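PDB 1M5Q: small nuclear ribonucleoprotein homolog from Pyrobaculum aerophilum, which probably binds RNA, as Sm-like proteins generally do, and assembles with its copies into a 14-subunit complex. Local coordinates for residues V15-V26 against I36-K44; I97-V108 against V114-F122. One frame throughout, in Å; residues are numbered along the deposited sequence.

Overall arrangement
The two contacts lie in two separate parts of the chain. Interaction 1 joins strands within the five-stranded antiparallel sheet of the Sm fold. Interaction 2 packs the last helix, 113-127, on the four-stranded antiparallel sheet of the C-terminal part. Their centres are 34 Å apart, and their nearest atoms are about 17 Å apart, so they do not touch. They lie on opposite sides of the chain's centre and follow one another in sequence. A bound cadmium ion is about 6 Å from the side chain of V37 in interaction 1. In interaction 2 a cadmium ion is about 7 Å from the side chain of I106. Both contacts also border other subunits.

Interaction 1: residues V15-V26 against I36-K44; sequences VVLSNGEVYKGV and IVLANASNK
Y23 meets N43 where strand 22-30 pairs with the end of strand 36-42. The CB of N43 lies over one face of the Y23 ring, 3.9 Å from its centroid, a CH-pi contact offset toward the rim. N43 CG sits between its backbone N and carbonyl carbon (chi1 52°), which turns the amide toward the ring hydroxyl. N43 ND2 donates to Y23 OH at 3.2 Å, almost straight and in the amide plane. The same ND2 also bonds E47. Cutting Y23 back to an alanine would probably leave N43 CB without the ring face it covers and N43 ND2 without its hydroxyl partner. L38 CD1 packs on Y23 CB at 3.8 Å, and its methyls also meet V15 CG2.

The backbone pairing is antiparallel. K24 and S42 exchange two bonds, and V26 and A39 exchange two more, with A39 N to V26 O at 2.8 Å. The register slips by one between these pairs, a beta bulge. Packing is tight at G25, the closest CA approach, with G25 CA 4.0 Å from A41 CA; a CB there would clash with A41 CB and A39 O. The looser side is at V22 and K44. There K44 bends at chi2 (-75°) and lays CE against V22 CB at 4.0 Å. Water 1 accepts from the backbone N of both residues.

V15 and I36 touch I59 of strand 59-64, while Y23 touches F49 and A41 touches V52 of strand 48-54. The Y23 ring also meets H61 of a neighbouring subunit edge-to-face.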
loop_
_atom_site.group_PDB
_atom_site.type_symbol
_atom_site.label_atom_id
_atom_site.label_comp_id
_atom_site.label_asym_id
_atom_site.label_seq_id
_atom_site.Cartn_x
_atom_site.Cartn_y
_atom_site.Cartn_z
ATOM N N VAL H 15 -18.828 11.003 -12.931
ATOM C CA VAL H 15 -17.690 10.599 -12.128
ATOM C C VAL H 15 -16.815 11.818 -11.849
ATOM O O VAL H 15 -16.327 12.488 -12.795
ATOM C CB VAL H 15 -16.831 9.481 -12.854
ATOM C CG1 VAL H 15 -15.758 8.988 -11.924
ATOM C CG2 VAL H 15 -17.736 8.265 -13.268
ATOM N N VAL H 16 -16.583 12.087 -10.557
ATOM C CA VAL H 16 -15.785 13.237 -10.133
ATOM C C VAL H 16 -14.378 12.810 -9.788
ATOM O O VAL H 16 -14.166 11.951 -8.930
ATOM C CB VAL H 16 -16.475 13.955 -8.938
ATOM C CG1 VAL H 16 -15.622 15.140 -8.449
ATOM C CG2 VAL H 16 -17.881 14.433 -9.378
ATOM N N LEU H 17 -13.400 13.413 -10.456
ATOM C CA LEU H 17 -12.029 13.048 -10.282
ATOM C C LEU H 17 -11.229 14.010 -9.421
ATOM O O LEU H 17 -11.547 15.195 -9.354
ATOM C CB LEU H 17 -11.376 12.870 -11.669
ATOM C CG LEU H 17 -12.193 12.108 -12.766
ATOM C CD1 LEU H 17 -11.281 11.819 -13.986
ATOM C CD2 LEU H 17 -12.740 10.761 -12.240
ATOM N N SER H 18 -10.185 13.493 -8.767
ATOM C CA SER H 18 -9.379 14.335 -7.891
ATOM C C SER H 18 -8.588 15.416 -8.630
ATOM O O SER H 18 -8.102 16.350 -7.979
ATOM C CB SER H 18 -8.414 13.494 -7.000
ATOM O OG SER H 18 -7.498 12.711 -7.766
ATOM N N ASN H 19 -8.443 15.320 -9.958
ATOM C CA ASN H 19 -7.743 16.417 -10.642
ATOM C C ASN H 19 -8.746 17.567 -10.961
ATOM O O ASN H 19 -8.432 18.492 -11.721
ATOM C CB ASN H 19 -7.093 15.939 -11.960
ATOM C CG ASN H 19 -8.121 15.576 -13.030
ATOM O OD1 ASN H 19 -9.316 15.389 -12.745
ATOM N ND2 ASN H 19 -7.632 15.421 -14.280
ATOM N N GLY H 20 -9.952 17.482 -10.420
ATOM C CA GLY H 20 -10.921 18.509 -10.696
ATOM C C GLY H 20 -11.821 18.235 -11.891
ATOM O O GLY H 20 -12.807 18.966 -12.087
ATOM N N GLU H 21 -11.558 17.206 -12.706
ATOM C CA GLU H 21 -12.493 17.005 -13.826
ATOM C C GLU H 21 -13.716 16.229 -13.393
ATOM O O GLU H 21 -13.701 15.503 -12.373
ATOM C CB GLU H 21 -11.861 16.252 -14.970
ATOM C CG GLU H 21 -10.641 16.897 -15.625
ATOM C CD GLU H 21 -10.126 16.026 -16.785
ATOM O OE1 GLU H 21 -10.603 16.162 -17.935
ATOM O OE2 GLU H 21 -9.252 15.178 -16.543
ATOM N N VAL H 22 -14.788 16.399 -14.162
ATOM C CA VAL H 22 -16.042 15.714 -13.923
ATOM C C VAL H 22 -16.514 15.109 -15.243
ATOM O O VAL H 22 -16.736 15.864 -16.207
ATOM C CB VAL H 22 -17.116 16.720 -13.386
ATOM C CG1 VAL H 22 -18.453 15.981 -13.251
ATOM C CG2 VAL H 22 -16.685 17.294 -12.000
ATOM N N TYR H 23 -16.630 13.784 -15.358
ATOM C CA TYR H 23 -17.115 13.197 -16.621
ATOM C C TYR H 23 -18.507 12.616 -16.461
ATOM O O TYR H 23 -18.788 11.892 -15.509
ATOM C CB TYR H 23 -16.214 12.057 -17.160
ATOM C CG TYR H 23 -14.923 12.534 -17.795
ATOM C CD1 TYR H 23 -14.843 12.749 -19.169
ATOM C CD2 TYR H 23 -13.872 12.949 -17.003
ATOM C CE1 TYR H 23 -13.741 13.394 -19.723
ATOM C CE2 TYR H 23 -12.765 13.603 -17.536
ATOM C CZ TYR H 23 -12.715 13.835 -18.897
ATOM O OH TYR H 23 -11.705 14.610 -19.409
ATOM N N LYS H 24 -19.365 12.869 -17.422
ATOM C CA LYS H 24 -20.712 12.375 -17.332
ATOM C C LYS H 24 -20.926 11.466 -18.546
ATOM O O LYS H 24 -20.580 11.834 -19.662
ATOM C CB LYS H 24 -21.673 13.574 -17.357
ATOM C CG LYS H 24 -23.134 13.200 -17.164
ATOM C CD LYS H 24 -24.079 14.439 -17.095
ATOM C CE LYS H 24 -25.473 14.054 -16.528
ATOM N NZ LYS H 24 -26.606 15.085 -16.753
ATOM N N GLY H 25 -21.464 10.271 -18.361
ATOM C CA GLY H 25 -21.680 9.435 -19.539
ATOM C C GLY H 25 -22.376 8.155 -19.132
ATOM O O GLY H 25 -22.761 8.020 -17.989
ATOM N N VAL H 26 -22.503 7.226 -20.058
ATOM C CA VAL H 26 -23.149 5.977 -19.804
ATOM C C VAL H 26 -22.149 5.031 -19.113
ATOM O O VAL H 26 -21.008 4.886 -19.550
ATOM C CB VAL H 26 -23.696 5.322 -21.133
ATOM C CG1 VAL H 26 -24.284 3.951 -20.821
ATOM C CG2 VAL H 26 -24.834 6.200 -21.737
ATOM N N ILE H 36 -13.484 2.376 -13.762
ATOM C CA ILE H 36 -14.767 2.599 -14.433
ATOM C C ILE H 36 -14.535 2.919 -15.894
ATOM O O ILE H 36 -13.604 3.649 -16.190
ATOM C CB ILE H 36 -15.453 3.879 -13.885
ATOM C CG1 ILE H 36 -15.711 3.742 -12.357
ATOM C CG2 ILE H 36 -16.745 4.190 -14.738
ATOM C CD1 ILE H 36 -16.746 2.725 -12.081
ATOM N N VAL H 37 -15.353 2.357 -16.792
ATOM C CA VAL H 37 -15.289 2.759 -18.201
ATOM C C VAL H 37 -16.639 3.468 -18.480
ATOM O O VAL H 37 -17.698 2.946 -18.092
ATOM C CB VAL H 37 -15.163 1.560 -19.192
ATOM C CG1 VAL H 37 -15.090 2.118 -20.677
ATOM C CG2 VAL H 37 -13.884 0.751 -18.873
ATOM N N LEU H 38 -16.600 4.678 -19.049
ATOM C CA LEU H 38 -17.809 5.404 -19.450
ATOM C C LEU H 38 -17.884 5.471 -20.978
ATOM O O LEU H 38 -16.836 5.616 -21.652
ATOM C CB LEU H 38 -17.825 6.856 -18.965
ATOM C CG LEU H 38 -17.734 7.163 -17.483
ATOM C CD1 LEU H 38 -17.870 8.669 -17.296
ATOM C CD2 LEU H 38 -18.851 6.399 -16.692
ATOM N N ALA H 39 -19.114 5.404 -21.500
ATOM C CA ALA H 39 -19.374 5.468 -22.954
ATOM C C ALA H 39 -19.953 6.831 -23.285
ATOM O O ALA H 39 -20.776 7.379 -22.508
ATOM C CB ALA H 39 -20.377 4.413 -23.389
ATOM N N ASN H 40 -19.501 7.382 -24.410
ATOM C CA ASN H 40 -19.978 8.691 -24.891
ATOM C C ASN H 40 -20.091 9.663 -23.734
ATOM O O ASN H 40 -21.169 10.158 -23.379
ATOM C CB ASN H 40 -21.333 8.491 -25.571
ATOM C CG ASN H 40 -21.196 7.649 -26.860
ATOM O OD1 ASN H 40 -20.391 7.995 -27.713
ATOM N ND2 ASN H 40 -21.940 6.549 -26.972
ATOM N N ALA H 41 -18.938 9.939 -23.165
ATOM C CA ALA H 41 -18.834 10.781 -21.990
ATOM C C ALA H 41 -18.299 12.159 -22.361
ATOM O O ALA H 41 -17.626 12.328 -23.359
ATOM C CB ALA H 41 -17.895 10.108 -20.970
ATOM N N SER H 42 -18.635 13.157 -21.560
ATOM C CA SER H 42 -18.097 14.460 -21.816
ATOM C C SER H 42 -17.712 15.085 -20.466
ATOM O O SER H 42 -18.303 14.753 -19.430
ATOM C CB SER H 42 -19.121 15.288 -22.568
ATOM O OG SER H 42 -20.257 15.443 -21.773
ATOM N N ASN H 43 -16.713 15.965 -20.485
ATOM C CA ASN H 43 -16.234 16.654 -19.279
ATOM C C ASN H 43 -16.903 18.030 -19.226
ATOM O O ASN H 43 -17.754 18.332 -20.071
ATOM C CB ASN H 43 -14.726 16.781 -19.348
ATOM C CG ASN H 43 -14.244 17.392 -20.660
ATOM O OD1 ASN H 43 -14.944 18.186 -21.277
ATOM N ND2 ASN H 43 -13.051 17.018 -21.085
ATOM N N LYS H 44 -16.512 18.895 -18.296
ATOM C CA LYS H 44 -17.222 20.190 -18.215
ATOM C C LYS H 44 -16.808 21.127 -19.331
ATOM O O LYS H 44 -17.539 22.038 -19.657
ATOM C CB LYS H 44 -17.018 20.907 -16.863
ATOM C CG LYS H 44 -17.631 20.205 -15.639
ATOM C CD LYS H 44 -19.123 20.344 -15.548
ATOM C CE LYS H 44 -19.629 19.664 -14.280
ATOM N NZ LYS H 44 -21.098 19.868 -13.957
HETATM O O HOH W 1 -14.593 18.534 -16.180
HETATM O O HOH W 2 -19.330 16.602 -16.876
#

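Interaction 2: residues I97-V108 against V114-F122; sequences IGDKVRVSEIGV and VAERAKRLF. With ACY (acetic acid), chain B.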
loop_
_atom_site.group_PDB
_atom_site.type_symbol
_atom_site.label_atom_id
_atom_site.label_comp_id
_atom_site.label_asym_id
_atom_site.label_seq_id
_atom_site.Cartn_x
_atom_site.Cartn_y
_atom_site.Cartn_z
ATOM N N ILE H 97 -52.246 -0.131 -7.672
ATOM C CA ILE H 97 -53.066 -0.333 -8.879
ATOM C C ILE H 97 -53.860 -1.606 -8.596
ATOM O O ILE H 97 -53.299 -2.715 -8.535
ATOM C CB ILE H 97 -52.165 -0.480 -10.128
ATOM C CG1 ILE H 97 -51.344 0.819 -10.308
ATOM C CG2 ILE H 97 -53.004 -0.770 -11.371
ATOM C CD1 ILE H 97 -50.335 0.792 -11.430
ATOM N N GLY H 98 -55.162 -1.465 -8.389
ATOM C CA GLY H 98 -55.933 -2.661 -8.039
ATOM C C GLY H 98 -55.456 -3.127 -6.665
ATOM O O GLY H 98 -54.888 -2.347 -5.895
ATOM N N ASP H 99 -55.634 -4.389 -6.333
ATOM C CA ASP H 99 -55.210 -4.787 -5.004
ATOM C C ASP H 99 -54.042 -5.757 -4.945
ATOM O O ASP H 99 -53.750 -6.322 -3.888
ATOM C CB ASP H 99 -56.416 -5.326 -4.216
ATOM C CG ASP H 99 -56.795 -6.743 -4.599
ATOM O OD1 ASP H 99 -56.736 -7.076 -5.809
ATOM O OD2 ASP H 99 -57.164 -7.524 -3.673
ATOM N N LYS H 100 -53.368 -5.954 -6.072
ATOM C CA LYS H 100 -52.197 -6.822 -6.085
ATOM C C LYS H 100 -50.982 -6.212 -6.802
ATOM O O LYS H 100 -50.015 -6.911 -7.042
ATOM C CB LYS H 100 -52.529 -8.163 -6.727
ATOM C CG LYS H 100 -53.608 -8.938 -5.994
ATOM C CD LYS H 100 -53.676 -10.376 -6.490
ATOM C CE LYS H 100 -52.552 -11.243 -5.905
ATOM N NZ LYS H 100 -52.734 -11.573 -4.446
ATOM N N VAL H 101 -51.021 -4.930 -7.161
ATOM C CA VAL H 101 -49.872 -4.327 -7.831
ATOM C C VAL H 101 -49.512 -3.056 -7.050
ATOM O O VAL H 101 -50.378 -2.280 -6.658
ATOM C CB VAL H 101 -50.162 -4.033 -9.351
ATOM C CG1 VAL H 101 -48.988 -3.227 -10.002
ATOM C CG2 VAL H 101 -50.304 -5.333 -10.084
ATOM N N ARG H 102 -48.223 -2.881 -6.792
ATOM C CA ARG H 102 -47.732 -1.757 -5.991
ATOM C C ARG H 102 -46.499 -1.235 -6.685
ATOM O O ARG H 102 -45.690 -2.001 -7.119
ATOM C CB ARG H 102 -47.399 -2.274 -4.576
ATOM C CG ARG H 102 -46.652 -1.300 -3.681
ATOM C CD ARG H 102 -46.411 -1.956 -2.310
ATOM N NE ARG H 102 -45.871 -0.975 -1.384
ATOM C CZ ARG H 102 -44.581 -0.629 -1.324
ATOM N NH1 ARG H 102 -43.673 -1.191 -2.140
ATOM N NH2 ARG H 102 -44.192 0.287 -0.430
ATOM N N VAL H 103 -46.380 0.068 -6.812
ATOM C CA VAL H 103 -45.252 0.693 -7.493
ATOM C C VAL H 103 -44.611 1.789 -6.600
ATOM O O VAL H 103 -45.295 2.704 -6.159
ATOM C CB VAL H 103 -45.693 1.424 -8.823
ATOM C CG1 VAL H 103 -44.452 1.800 -9.590
ATOM C CG2 VAL H 103 -46.640 0.534 -9.705
ATOM N N SER H 104 -43.305 1.682 -6.371
ATOM C CA SER H 104 -42.544 2.628 -5.567
ATOM C C SER H 104 -41.621 3.307 -6.579
ATOM O O SER H 104 -41.620 2.910 -7.755
ATOM C CB SER H 104 -41.704 1.877 -4.524
ATOM O OG SER H 104 -40.620 1.203 -5.173
ATOM N N GLU H 105 -40.825 4.287 -6.140
ATOM C CA GLU H 105 -39.941 4.964 -7.068
ATOM C C GLU H 105 -38.832 4.060 -7.578
ATOM O O GLU H 105 -38.111 4.439 -8.496
ATOM C CB GLU H 105 -39.340 6.282 -6.494
ATOM C CG GLU H 105 -38.622 6.173 -5.169
ATOM C CD GLU H 105 -37.943 7.492 -4.709
ATOM O OE1 GLU H 105 -38.485 8.597 -4.941
ATOM O OE2 GLU H 105 -36.856 7.424 -4.080
ATOM N N ILE H 106 -38.705 2.850 -7.053
ATOM C CA ILE H 106 -37.656 1.962 -7.577
ATOM C C ILE H 106 -38.167 0.635 -8.167
ATOM O O ILE H 106 -37.383 -0.288 -8.465
ATOM C CB ILE H 106 -36.587 1.623 -6.507
ATOM C CG1 ILE H 106 -37.158 0.669 -5.455
ATOM C CG2 ILE H 106 -36.070 2.917 -5.873
ATOM C CD1 ILE H 106 -36.160 0.415 -4.290
ATOM N N GLY H 107 -39.474 0.494 -8.322
ATOM C CA GLY H 107 -39.928 -0.745 -8.925
ATOM C C GLY H 107 -41.387 -1.088 -8.760
ATOM O O GLY H 107 -42.134 -0.428 -8.036
ATOM N N VAL H 108 -41.783 -2.165 -9.424
ATOM C CA VAL H 108 -43.149 -2.615 -9.419
ATOM C C VAL H 108 -43.197 -3.977 -8.736
ATOM O O VAL H 108 -42.414 -4.849 -9.058
ATOM C CB VAL H 108 -43.649 -2.789 -10.891
ATOM C CG1 VAL H 108 -44.926 -3.592 -10.925
ATOM C CG2 VAL H 108 -43.830 -1.424 -11.576
ATOM N N VAL H 114 -51.598 -6.647 -15.186
ATOM C CA VAL H 114 -51.589 -5.307 -14.648
ATOM C C VAL H 114 -50.145 -4.925 -14.280
ATOM O O VAL H 114 -49.663 -3.882 -14.659
ATOM C CB VAL H 114 -52.487 -5.223 -13.426
ATOM C CG1 VAL H 114 -52.378 -3.780 -12.793
ATOM C CG2 VAL H 114 -53.943 -5.507 -13.866
ATOM N N ALA H 115 -49.468 -5.824 -13.585
ATOM C CA ALA H 115 -48.097 -5.648 -13.150
ATOM C C ALA H 115 -47.166 -5.454 -14.370
ATOM O O ALA H 115 -46.330 -4.511 -14.377
ATOM C CB ALA H 115 -47.653 -6.856 -12.321
ATOM N N GLU H 116 -47.318 -6.322 -15.378
ATOM C CA GLU H 116 -46.504 -6.232 -16.603
ATOM C C GLU H 116 -46.746 -4.879 -17.275
ATOM O O GLU H 116 -45.802 -4.218 -17.719
ATOM C CB GLU H 116 -46.840 -7.341 -17.598
ATOM C CG GLU H 116 -46.272 -8.717 -17.242
ATOM C CD GLU H 116 -44.847 -8.649 -16.712
ATOM O OE1 GLU H 116 -43.963 -8.066 -17.397
ATOM O OE2 GLU H 116 -44.610 -9.169 -15.589
ATOM N N ARG H 117 -48.007 -4.446 -17.343
ATOM C CA ARG H 117 -48.293 -3.145 -17.962
ATOM C C ARG H 117 -47.699 -1.955 -17.164
ATOM O O ARG H 117 -47.188 -0.985 -17.747
ATOM C CB ARG H 117 -49.805 -2.947 -18.127
ATOM C CG ARG H 117 -50.187 -1.616 -18.786
ATOM C CD ARG H 117 -49.535 -1.549 -20.168
ATOM N NE ARG H 117 -50.189 -0.570 -21.001
ATOM C CZ ARG H 117 -49.731 0.655 -21.211
ATOM N NH1 ARG H 117 -48.587 1.061 -20.638
ATOM N NH2 ARG H 117 -50.410 1.475 -22.016
ATOM N N ALA H 118 -47.773 -2.025 -15.844
ATOM C CA ALA H 118 -47.250 -0.952 -15.012
ATOM C C ALA H 118 -45.717 -0.885 -15.220
ATOM O O ALA H 118 -45.131 0.196 -15.260
ATOM C CB ALA H 118 -47.623 -1.207 -13.502
ATOM N N LYS H 119 -45.082 -2.031 -15.397
ATOM C CA LYS H 119 -43.634 -2.065 -15.634
ATOM C C LYS H 119 -43.316 -1.332 -16.932
ATOM O O LYS H 119 -42.352 -0.566 -17.007
ATOM C CB LYS H 119 -43.145 -3.511 -15.691
ATOM C CG LYS H 119 -42.920 -4.137 -14.308
ATOM C CD LYS H 119 -42.534 -5.579 -14.437
ATOM C CE LYS H 119 -42.403 -6.234 -13.072
ATOM N NZ LYS H 119 -42.258 -7.714 -13.237
ATOM N N ARG H 120 -44.140 -1.520 -17.959
ATOM C CA ARG H 120 -43.895 -0.796 -19.207
ATOM C C ARG H 120 -44.141 0.698 -19.033
ATOM O O ARG H 120 -43.424 1.501 -19.625
ATOM C CB ARG H 120 -44.750 -1.316 -20.361
ATOM C CG ARG H 120 -44.147 -2.457 -21.108
ATOM C CD ARG H 120 -44.366 -3.732 -20.381
ATOM N NE ARG H 120 -44.053 -4.948 -21.149
ATOM C CZ ARG H 120 -43.962 -6.138 -20.564
ATOM N NH1 ARG H 120 -44.160 -6.203 -19.242
ATOM N NH2 ARG H 120 -43.680 -7.237 -21.266
ATOM N N LEU H 121 -45.118 1.105 -18.225
ATOM C CA LEU H 121 -45.328 2.572 -18.051
ATOM C C LEU H 121 -44.108 3.167 -17.314
ATOM O O LEU H 121 -43.630 4.252 -17.629
ATOM C CB LEU H 121 -46.530 2.849 -17.184
ATOM C CG LEU H 121 -47.475 4.025 -17.431
ATOM C CD1 LEU H 121 -47.979 4.512 -16.069
ATOM C CD2 LEU H 121 -46.858 5.133 -18.244
ATOM N N PHE H 122 -43.648 2.431 -16.309
ATOM C CA PHE H 122 -42.490 2.811 -15.493
ATOM C C PHE H 122 -41.286 3.052 -16.391
ATOM O O PHE H 122 -40.611 4.097 -16.313
ATOM C CB PHE H 122 -42.178 1.678 -14.483
ATOM C CG PHE H 122 -41.266 2.114 -13.357
ATOM C CD1 PHE H 122 -41.794 2.486 -12.128
ATOM C CD2 PHE H 122 -39.889 2.105 -13.514
ATOM C CE1 PHE H 122 -40.952 2.834 -11.051
ATOM C CE2 PHE H 122 -39.042 2.448 -12.464
ATOM C CZ PHE H 122 -39.574 2.811 -11.228
HETATM C C ACY B . -47.412 1.278 0.524
HETATM O O ACY B . -46.239 1.876 0.660
HETATM O OXT ACY B . -47.666 -0.015 0.557
HETATM C CH3 ACY B . -48.537 2.250 0.316
#
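Strand 101-104 and helix 114-122 run nearly parallel, with their axes 20° apart in direction and 8.9 Å apart at closest approach. The nearest CA pair is V101 and A115, at 5.8 Å. A type I turn from S104 to G107 links the strand to the next one, which carries V108.

Along the sheet, I97, V101, V103 and V108 face the helix. I97 CG2 and V114 CG1 slide past each other in opposite directions at 3.4 Å, tighter than usual van der Waals contact. V101 CG2 meets both V114 CG1 and A115 CB. The small A118 lets its CB approach I97 CD1 at 4.0 Å. V108 CB lies against K119 CG at 3.7 Å, its side chain crossing that of the lysine. At the far end, F122 has CG anti to its backbone N (chi1 -164°), which carries the ring to the S104-G107 turn. V103 CG1 lies at the edge of the F122 ring, 3.7 Å from F122 CD1. The carbonyl oxygens of S104 and E105 also lie near the ring plane, with S104 O 3.4 Å from F122 CE1.

R102 serves the other face of the sheet. Its NE and NH2 grip the two oxygens of an acetate, and its NH2 also bonds I81 O of a neighbouring subunit. On the helix, R120 NH1 bridges E116 OE1 at 2.6 Å.

No hydrogen bond crosses between the segments. Helix and sheet are held here by apolar packing, and the charged groups are used for links within the helix and to other subunits.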